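Local coordinates for putative signal recognition particle protein (Chaetomium thermophilum, PDB 5CK4) that probably acts as the membrane-associated, Arf-like beta subunit of the signal recognition particle receptor, binding guanine nucleotides in the service of protein translocation, at residues Leu189-Leu194 and Lys245-Gly250; Tyr181-Ala186 and Leu240-Lys245; Ala104-Thr107 and Phe111-Ile114. One frame throughout, in Å; residues are numbered along the deposited sequence.

Contact 1. Residues Leu189-Leu194 and Lys245-Gly250; sequences LYDVLL and KTRQKG
Tyr190 is gripped at both ends of its ring system: its hydroxyl is held by Gly269 O and Leu271 N, which help fix the direction of the ring, while the ring itself carries the guanidinium of Arg247. NH1 comes obliquely to the CD1-CE1 side of the ring, Arg247 NH1 lying 3.6 Å from Tyr190 CE1. The pairing is an off-centre cation-pi interaction. Arg247 CZ stands 4.7 Å from the centroid of the Tyr190 ring, 27° off the ring normal, and the guanidinium plane is inclined 57° to the ring instead of stacking on it. An extended chain from CG to NE carries the charged group across from its helix, while the tyrosine, its CG anti to the backbone N (chi1 -168°), reaches past it in the opposite direction. Asp191 OD1 approaches the edge of the guanidinium, but at 4.2 Å from Arg247 NH1 it falls short of a salt bridge and probably adds only a diffuse attraction. Thus helix 180-201 meets the C-terminal end of helix 229-249 through a buried tyrosine and an exposed arginine, with Asp191 and Val192 packed on helix 123-131 and Leu189 and Leu193 on strand 214-219.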
loop_
_atom_site.group_PDB
_atom_site.type_symbol
_atom_site.label_atom_id
_atom_site.label_comp_id
_atom_site.label_asym_id
_atom_site.label_seq_id
_atom_site.Cartn_x
_atom_site.Cartn_y
_atom_site.Cartn_z
ATOM N N LEU A 189 -5.968 2.870 -4.605
ATOM C CA LEU A 189 -5.860 1.571 -3.938
ATOM C C LEU A 189 -6.396 0.448 -4.833
ATOM O O LEU A 189 -5.812 -0.652 -4.906
ATOM C CB LEU A 189 -6.605 1.606 -2.595
ATOM C CG LEU A 189 -6.620 0.292 -1.800
ATOM C CD1 LEU A 189 -5.196 -0.159 -1.468
ATOM C CD2 LEU A 189 -7.425 0.513 -0.535
ATOM N N TYR A 190 -7.506 0.710 -5.517
ATOM C CA TYR A 190 -8.052 -0.269 -6.450
ATOM C C TYR A 190 -6.985 -0.712 -7.454
ATOM O O TYR A 190 -6.786 -1.907 -7.656
ATOM C CB TYR A 190 -9.282 0.298 -7.188
ATOM C CG TYR A 190 -10.104 -0.735 -7.966
ATOM C CD1 TYR A 190 -9.699 -1.187 -9.219
ATOM C CD2 TYR A 190 -11.291 -1.241 -7.451
ATOM C CE1 TYR A 190 -10.453 -2.130 -9.928
ATOM C CE2 TYR A 190 -12.051 -2.171 -8.157
ATOM C CZ TYR A 190 -11.628 -2.613 -9.389
ATOM O OH TYR A 190 -12.383 -3.543 -10.092
ATOM N N ASP A 191 -6.300 0.253 -8.069
ATOM C CA ASP A 191 -5.276 -0.051 -9.068
ATOM C C ASP A 191 -4.093 -0.805 -8.479
ATOM O O ASP A 191 -3.521 -1.676 -9.128
ATOM C CB ASP A 191 -4.761 1.223 -9.753
ATOM C CG ASP A 191 -5.786 1.850 -10.677
ATOM O OD1 ASP A 191 -6.697 1.130 -11.129
ATOM O OD2 ASP A 191 -5.673 3.066 -10.941
ATOM N N VAL A 192 -3.712 -0.450 -7.257
ATOM C CA VAL A 192 -2.610 -1.128 -6.576
ATOM C C VAL A 192 -2.934 -2.611 -6.372
ATOM O O VAL A 192 -2.164 -3.490 -6.772
ATOM C CB VAL A 192 -2.265 -0.448 -5.224
ATOM C CG1 VAL A 192 -1.477 -1.374 -4.324
ATOM C CG2 VAL A 192 -1.476 0.859 -5.470
ATOM N N LEU A 193 -4.071 -2.880 -5.736
ATOM C CA LEU A 193 -4.504 -4.256 -5.506
ATOM C C LEU A 193 -4.779 -5.031 -6.807
ATOM O O LEU A 193 -4.452 -6.220 -6.907
ATOM C CB LEU A 193 -5.731 -4.267 -4.582
ATOM C CG LEU A 193 -5.487 -3.652 -3.198
ATOM C CD1 LEU A 193 -6.730 -3.780 -2.321
ATOM C CD2 LEU A 193 -4.304 -4.337 -2.522
ATOM N N LEU A 194 -5.397 -4.385 -7.794
ATOM C CA LEU A 194 -5.676 -5.080 -9.061
ATOM C C LEU A 194 -4.370 -5.441 -9.767
ATOM O O LEU A 194 -4.262 -6.486 -10.400
ATOM C CB LEU A 194 -6.548 -4.227 -9.991
ATOM C CG LEU A 194 -7.034 -4.954 -11.252
ATOM C CD1 LEU A 194 -7.944 -6.149 -10.870
ATOM C CD2 LEU A 194 -7.752 -4.007 -12.217
ATOM N N LYS A 245 -18.232 -2.952 -9.230
ATOM C CA LYS A 245 -19.606 -3.135 -9.729
ATOM C C LYS A 245 -19.948 -2.190 -10.876
ATOM O O LYS A 245 -20.562 -2.591 -11.868
ATOM C CB LYS A 245 -20.626 -2.941 -8.599
ATOM C CG LYS A 245 -22.057 -3.097 -9.044
ATOM C CD LYS A 245 -22.333 -4.534 -9.475
ATOM C CE LYS A 245 -21.989 -5.506 -8.358
ATOM N NZ LYS A 245 -22.741 -6.774 -8.444
ATOM N N THR A 246 -19.557 -0.928 -10.733
ATOM C CA THR A 246 -19.787 0.060 -11.780
ATOM C C THR A 246 -18.988 -0.276 -13.033
ATOM O O THR A 246 -19.467 -0.098 -14.152
ATOM C CB THR A 246 -19.407 1.476 -11.311
ATOM O OG1 THR A 246 -20.145 1.796 -10.127
ATOM C CG2 THR A 246 -19.737 2.500 -12.385
ATOM N N ARG A 247 -17.769 -0.767 -12.848
ATOM C CA ARG A 247 -16.935 -1.078 -13.995
ATOM C C ARG A 247 -17.450 -2.307 -14.718
ATOM O O ARG A 247 -17.442 -2.353 -15.942
ATOM C CB ARG A 247 -15.469 -1.232 -13.593
ATOM C CG ARG A 247 -14.849 0.089 -13.181
ATOM C CD ARG A 247 -13.341 0.009 -12.982
ATOM N NE ARG A 247 -12.840 1.275 -12.451
ATOM C CZ ARG A 247 -11.576 1.505 -12.113
ATOM N NH1 ARG A 247 -10.664 0.552 -12.260
ATOM N NH2 ARG A 247 -11.225 2.692 -11.626
ATOM N N GLN A 248 -17.921 -3.295 -13.968
ATOM C CA GLN A 248 -18.458 -4.487 -14.607
ATOM C C GLN A 248 -19.754 -4.178 -15.349
ATOM O O GLN A 248 -19.991 -4.698 -16.443
ATOM C CB GLN A 248 -18.680 -5.609 -13.599
ATOM C CG GLN A 248 -18.751 -6.985 -14.249
ATOM C CD GLN A 248 -17.442 -7.389 -14.918
ATOM O OE1 GLN A 248 -16.362 -6.930 -14.538
ATOM N NE2 GLN A 248 -17.535 -8.255 -15.916
ATOM N N LYS A 249 -20.592 -3.335 -14.751
ATOM C CA LYS A 249 -21.840 -2.926 -15.392
ATOM C C LYS A 249 -21.596 -2.232 -16.725
ATOM O O LYS A 249 -22.312 -2.473 -17.697
ATOM C CB LYS A 249 -22.635 -2.001 -14.478
ATOM C CG LYS A 249 -23.462 -2.722 -13.438
ATOM C CD LYS A 249 -24.373 -1.742 -12.742
ATOM C CE LYS A 249 -25.239 -2.416 -11.711
ATOM N NZ LYS A 249 -26.345 -1.503 -11.315
ATOM N N GLY A 250 -20.585 -1.369 -16.763
ATOM C CA GLY A 250 -20.243 -0.639 -17.969
ATOM C C GLY A 250 -18.975 -1.156 -18.622
ATOM O O GLY A 250 -18.948 -2.260 -19.167
#

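Contact 2. Residues Tyr181-Ala186 and Leu240-Lys245; sequences YLSQTA and LGRIRK
The axes of the short segments approach to 10.7 Å at a crossing angle of -66°, and the nearest CA atoms, those of Ala186 and Leu240, are 6.4 Å apart. Small and large residues meet here. Leu240 sends its CD2 methyl to the backbone carbonyl of the alanine, 3.5 Å from Ala186 O, although its CB does not point directly at the other helix. Ile243 adds a second methyl: with CG1 anti to its carbonyl carbon and the chain extended beyond it, CD1 comes within 4.3 Å of Ala186 CB. At the border the approach is polar but loose, Ser183 OG lying 4.5 Å from Arg242 NH2. Both groups have closer partners, since Arg242 forms a salt bridge with Glu239 and Ser183 OG bonds to Gly179 O. Away from the partner helix, Thr185 OG1 donates to Tyr181 O at 2.8 Å, while Thr185 N reaches the same oxygen from the other face of the carbonyl plane. That hydroxyl oxygen also sits above the face of the Tyr181 ring, on the side of the helix that packs against strand 159-170. The chemistry is thus that of van der Waals packing round one alanine, with Glu239, one turn before Arg242 on the same helix, probably balancing the arginine charge and, by a weak bond, touching Ser183 as well.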
loop_
_atom_site.group_PDB
_atom_site.type_symbol
_atom_site.label_atom_id
_atom_site.label_comp_id
_atom_site.label_asym_id
_atom_site.label_seq_id
_atom_site.Cartn_x
_atom_site.Cartn_y
_atom_site.Cartn_z
ATOM N N TYR A 181 -12.070 12.696 -1.199
ATOM C CA TYR A 181 -10.843 12.012 -0.809
ATOM C C TYR A 181 -11.027 10.504 -0.762
ATOM O O TYR A 181 -10.168 9.766 -1.238
ATOM C CB TYR A 181 -10.330 12.512 0.542
ATOM C CG TYR A 181 -8.962 11.980 0.902
ATOM C CD1 TYR A 181 -7.813 12.534 0.347
ATOM C CD2 TYR A 181 -8.814 10.920 1.796
ATOM C CE1 TYR A 181 -6.549 12.041 0.677
ATOM C CE2 TYR A 181 -7.562 10.430 2.126
ATOM C CZ TYR A 181 -6.435 11.001 1.572
ATOM O OH TYR A 181 -5.188 10.510 1.908
ATOM N N LEU A 182 -12.139 10.043 -0.192
ATOM C CA LEU A 182 -12.433 8.611 -0.188
ATOM C C LEU A 182 -12.407 8.031 -1.605
ATOM O O LEU A 182 -11.756 7.010 -1.857
ATOM C CB LEU A 182 -13.792 8.324 0.471
ATOM C CG LEU A 182 -14.293 6.888 0.253
ATOM C CD1 LEU A 182 -13.370 5.877 0.928
ATOM C CD2 LEU A 182 -15.713 6.728 0.752
ATOM N N SER A 183 -13.087 8.703 -2.527
ATOM C CA SER A 183 -13.212 8.213 -3.901
ATOM C C SER A 183 -11.873 8.169 -4.626
ATOM O O SER A 183 -11.542 7.178 -5.286
ATOM C CB SER A 183 -14.188 9.088 -4.697
ATOM O OG SER A 183 -15.503 8.957 -4.189
ATOM N N GLN A 184 -11.110 9.253 -4.517
ATOM C CA GLN A 184 -9.839 9.345 -5.233
ATOM C C GLN A 184 -8.789 8.415 -4.640
ATOM O O GLN A 184 -8.013 7.789 -5.359
ATOM C CB GLN A 184 -9.350 10.797 -5.283
ATOM C CG GLN A 184 -10.242 11.663 -6.149
ATOM C CD GLN A 184 -9.785 13.109 -6.252
ATOM O OE1 GLN A 184 -8.704 13.475 -5.785
ATOM N NE2 GLN A 184 -10.615 13.941 -6.875
ATOM N N THR A 185 -8.779 8.311 -3.319
ATOM C CA THR A 185 -7.861 7.410 -2.639
ATOM C C THR A 185 -8.178 5.951 -2.930
ATOM O O THR A 185 -7.276 5.145 -3.174
ATOM C CB THR A 185 -7.896 7.654 -1.112
ATOM O OG1 THR A 185 -7.520 9.009 -0.852
ATOM C CG2 THR A 185 -6.954 6.722 -0.379
ATOM N N ALA A 186 -9.459 5.604 -2.904
ATOM C CA ALA A 186 -9.868 4.224 -3.187
ATOM C C ALA A 186 -9.566 3.843 -4.634
ATOM O O ALA A 186 -9.275 2.698 -4.929
ATOM C CB ALA A 186 -11.343 4.040 -2.909
ATOM N N LEU A 240 -14.403 0.202 -2.918
ATOM C CA LEU A 240 -13.791 -0.741 -3.866
ATOM C C LEU A 240 -14.857 -1.639 -4.487
ATOM O O LEU A 240 -14.805 -1.940 -5.675
ATOM C CB LEU A 240 -12.716 -1.605 -3.170
ATOM C CG LEU A 240 -11.476 -0.852 -2.678
ATOM C CD1 LEU A 240 -10.631 -1.742 -1.769
ATOM C CD2 LEU A 240 -10.630 -0.319 -3.834
ATOM N N GLY A 241 -15.811 -2.079 -3.671
ATOM C CA GLY A 241 -16.980 -2.783 -4.170
ATOM C C GLY A 241 -17.796 -1.964 -5.163
ATOM O O GLY A 241 -18.221 -2.486 -6.199
ATOM N N ARG A 242 -18.035 -0.689 -4.856
ATOM C CA ARG A 242 -18.792 0.166 -5.769
ATOM C C ARG A 242 -18.071 0.285 -7.119
ATOM O O ARG A 242 -18.699 0.218 -8.181
ATOM C CB ARG A 242 -18.993 1.566 -5.180
ATOM C CG ARG A 242 -19.858 2.442 -6.070
ATOM C CD ARG A 242 -19.918 3.886 -5.593
ATOM N NE ARG A 242 -18.605 4.515 -5.680
ATOM C CZ ARG A 242 -18.107 5.064 -6.786
ATOM N NH1 ARG A 242 -18.818 5.077 -7.908
ATOM N NH2 ARG A 242 -16.893 5.602 -6.770
ATOM N N ILE A 243 -16.757 0.476 -7.065
ATOM C CA ILE A 243 -15.946 0.614 -8.279
ATOM C C ILE A 243 -16.021 -0.631 -9.157
ATOM O O ILE A 243 -16.283 -0.541 -10.356
ATOM C CB ILE A 243 -14.461 0.913 -7.941
ATOM C CG1 ILE A 243 -14.347 2.277 -7.259
ATOM C CG2 ILE A 243 -13.589 0.889 -9.217
ATOM C CD1 ILE A 243 -13.016 2.511 -6.563
ATOM N N ARG A 244 -15.795 -1.800 -8.572
ATOM C CA ARG A 244 -15.803 -3.012 -9.390
ATOM C C ARG A 244 -17.180 -3.279 -9.981
ATOM O O ARG A 244 -17.287 -3.751 -11.116
ATOM C CB ARG A 244 -15.263 -4.231 -8.630
ATOM C CG ARG A 244 -16.159 -4.759 -7.502
ATOM C CD ARG A 244 -15.554 -6.014 -6.872
ATOM N NE ARG A 244 -16.441 -6.627 -5.882
ATOM C CZ ARG A 244 -16.149 -7.740 -5.219
ATOM N NH1 ARG A 244 -15.000 -8.365 -5.461
ATOM N NH2 ARG A 244 -17.013 -8.237 -4.332
ATOM N N LYS A 245 -18.232 -2.952 -9.230
ATOM C CA LYS A 245 -19.606 -3.135 -9.729
ATOM C C LYS A 245 -19.948 -2.190 -10.876
ATOM O O LYS A 245 -20.562 -2.591 -11.868
ATOM C CB LYS A 245 -20.626 -2.941 -8.599
ATOM C CG LYS A 245 -22.057 -3.097 -9.044
ATOM C CD LYS A 245 -22.333 -4.534 -9.475
ATOM C CE LYS A 245 -21.989 -5.506 -8.358
ATOM N NZ LYS A 245 -22.741 -6.774 -8.444
#

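Contact 3. Residues Ala104-Thr107 and Phe111-Ile114; sequences AGAT and FLLI
The phenyl ring of Phe111 turns away from Ala106, while the carbonyl of the same residue faces that alanine. The ring meets that of Phe39 with the planes at about 40°, and Val22, Trp309 and Ile312 also pack against it; none of its atoms approaches segment 104-107 closely. Of Phe111, it is the carbonyl that meets the helix. Ala106 CA lies 3.5 Å from Phe111 O in a CA-H...O contact with an angle of 137° at the hydrogen, and the methyl of the same alanine, Ala106 CB, stands 3.7 Å from Phe111 O. This oxygen is buried without any conventional hydrogen-bond partner in the model, so the polarised CA-H probably gives it a modest compensation. Leu112 supplies the apolar half. Its CB points away from the helix, yet with CG anti to the carbonyl carbon (chi1 -58°) the branch turns back and sets Leu112 CD2 3.8 Å from Ala106 CB. Within the helical turn, Thr107 OG1 donates to Ala104 O at 3.1 Å, tilted from the carbonyl plane. Ala106 also touches Phe39 of helix 32-40, and Leu112 pairs through its backbone with Pro20 and Val22 next door. The arrangement is a short helix folded back onto the start of the following strand and the loop residue before it. That strand, 112-115, runs parallel to strand 21-25, as expected in the central sheet of a P-loop GTPase, and leads into the Asp-x-x-Gly (G3, switch II) motif ending at Gly118, which contacts GTP when that nucleotide is bound, although the present model holds GDP.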
loop_
_atom_site.group_PDB
_atom_site.type_symbol
_atom_site.label_atom_id
_atom_site.label_comp_id
_atom_site.label_asym_id
_atom_site.label_seq_id
_atom_site.Cartn_x
_atom_site.Cartn_y
_atom_site.Cartn_z
ATOM N N ALA A 104 20.110 4.663 9.760
ATOM C CA ALA A 104 19.964 3.772 10.910
ATOM C C ALA A 104 18.650 2.993 10.897
ATOM O O ALA A 104 18.601 1.838 11.319
ATOM C CB ALA A 104 20.098 4.560 12.207
ATOM N N GLY A 105 17.588 3.623 10.414
ATOM C CA GLY A 105 16.296 2.969 10.362
ATOM C C GLY A 105 16.266 1.781 9.420
ATOM O O GLY A 105 15.566 0.794 9.663
ATOM N N ALA A 106 17.031 1.872 8.338
ATOM C CA ALA A 106 17.083 0.790 7.366
ATOM C C ALA A 106 17.972 -0.362 7.842
ATOM O O ALA A 106 17.720 -1.519 7.522
ATOM C CB ALA A 106 17.541 1.311 6.010
ATOM N N THR A 107 19.001 -0.054 8.623
ATOM C CA THR A 107 19.894 -1.101 9.113
ATOM C C THR A 107 19.249 -1.886 10.250
ATOM O O THR A 107 19.354 -3.109 10.307
ATOM C CB THR A 107 21.251 -0.543 9.589
ATOM O OG1 THR A 107 21.110 0.035 10.892
ATOM C CG2 THR A 107 21.774 0.502 8.614
ATOM N N PHE A 111 15.016 -3.586 6.297
ATOM C CA PHE A 111 14.403 -3.321 5.003
ATOM C C PHE A 111 14.518 -1.856 4.606
ATOM O O PHE A 111 14.747 -0.988 5.446
ATOM C CB PHE A 111 12.945 -3.813 4.936
ATOM C CG PHE A 111 11.969 -3.006 5.758
ATOM C CD1 PHE A 111 11.332 -1.898 5.216
ATOM C CD2 PHE A 111 11.657 -3.380 7.059
ATOM C CE1 PHE A 111 10.414 -1.164 5.959
ATOM C CE2 PHE A 111 10.744 -2.654 7.812
ATOM C CZ PHE A 111 10.123 -1.541 7.258
ATOM N N LEU A 112 14.378 -1.603 3.311
ATOM C CA LEU A 112 14.427 -0.255 2.781
ATOM C C LEU A 112 13.010 0.225 2.541
ATOM O O LEU A 112 12.196 -0.494 1.969
ATOM C CB LEU A 112 15.204 -0.222 1.463
ATOM C CG LEU A 112 16.653 -0.713 1.489
ATOM C CD1 LEU A 112 17.238 -0.719 0.086
ATOM C CD2 LEU A 112 17.491 0.149 2.416
ATOM N N LEU A 113 12.722 1.442 2.978
ATOM C CA LEU A 113 11.428 2.048 2.729
ATOM C C LEU A 113 11.529 2.987 1.525
ATOM O O LEU A 113 12.259 3.983 1.561
ATOM C CB LEU A 113 10.957 2.793 3.977
ATOM C CG LEU A 113 9.563 3.410 3.940
ATOM C CD1 LEU A 113 8.495 2.340 3.680
ATOM C CD2 LEU A 113 9.284 4.181 5.220
ATOM N N ILE A 114 10.804 2.655 0.460
ATOM C CA ILE A 114 10.920 3.362 -0.819
ATOM C C ILE A 114 9.744 4.299 -1.095
ATOM O O ILE A 114 8.656 3.863 -1.477
ATOM C CB ILE A 114 11.046 2.378 -2.005
ATOM C CG1 ILE A 114 12.115 1.322 -1.719
ATOM C CG2 ILE A 114 11.317 3.132 -3.310
ATOM C CD1 ILE A 114 13.448 1.886 -1.258
#

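How the contacts relate
Contacts 1 and 2 are successive parts of one interface between helices 180-201 and 229-249, their centres 8 Å apart. Tyr190 joins them: its CB lies 3.7 Å from Leu240 CD2 and its CE2 3.6 Å from Ile243 CG2, so the cation-pi pair of contact 1 rests on the apolar packing of contact 2. Contact 3 lies on the opposite side of the chain's centre, with its own centre 32 Å from that of contact 1 and 31 Å from that of contact 2. All three are away from the known nucleotide-binding residues. Contact 3 nevertheless packs on helix 32-40, whose first residues, Lys32 and Thr33, bind GDP.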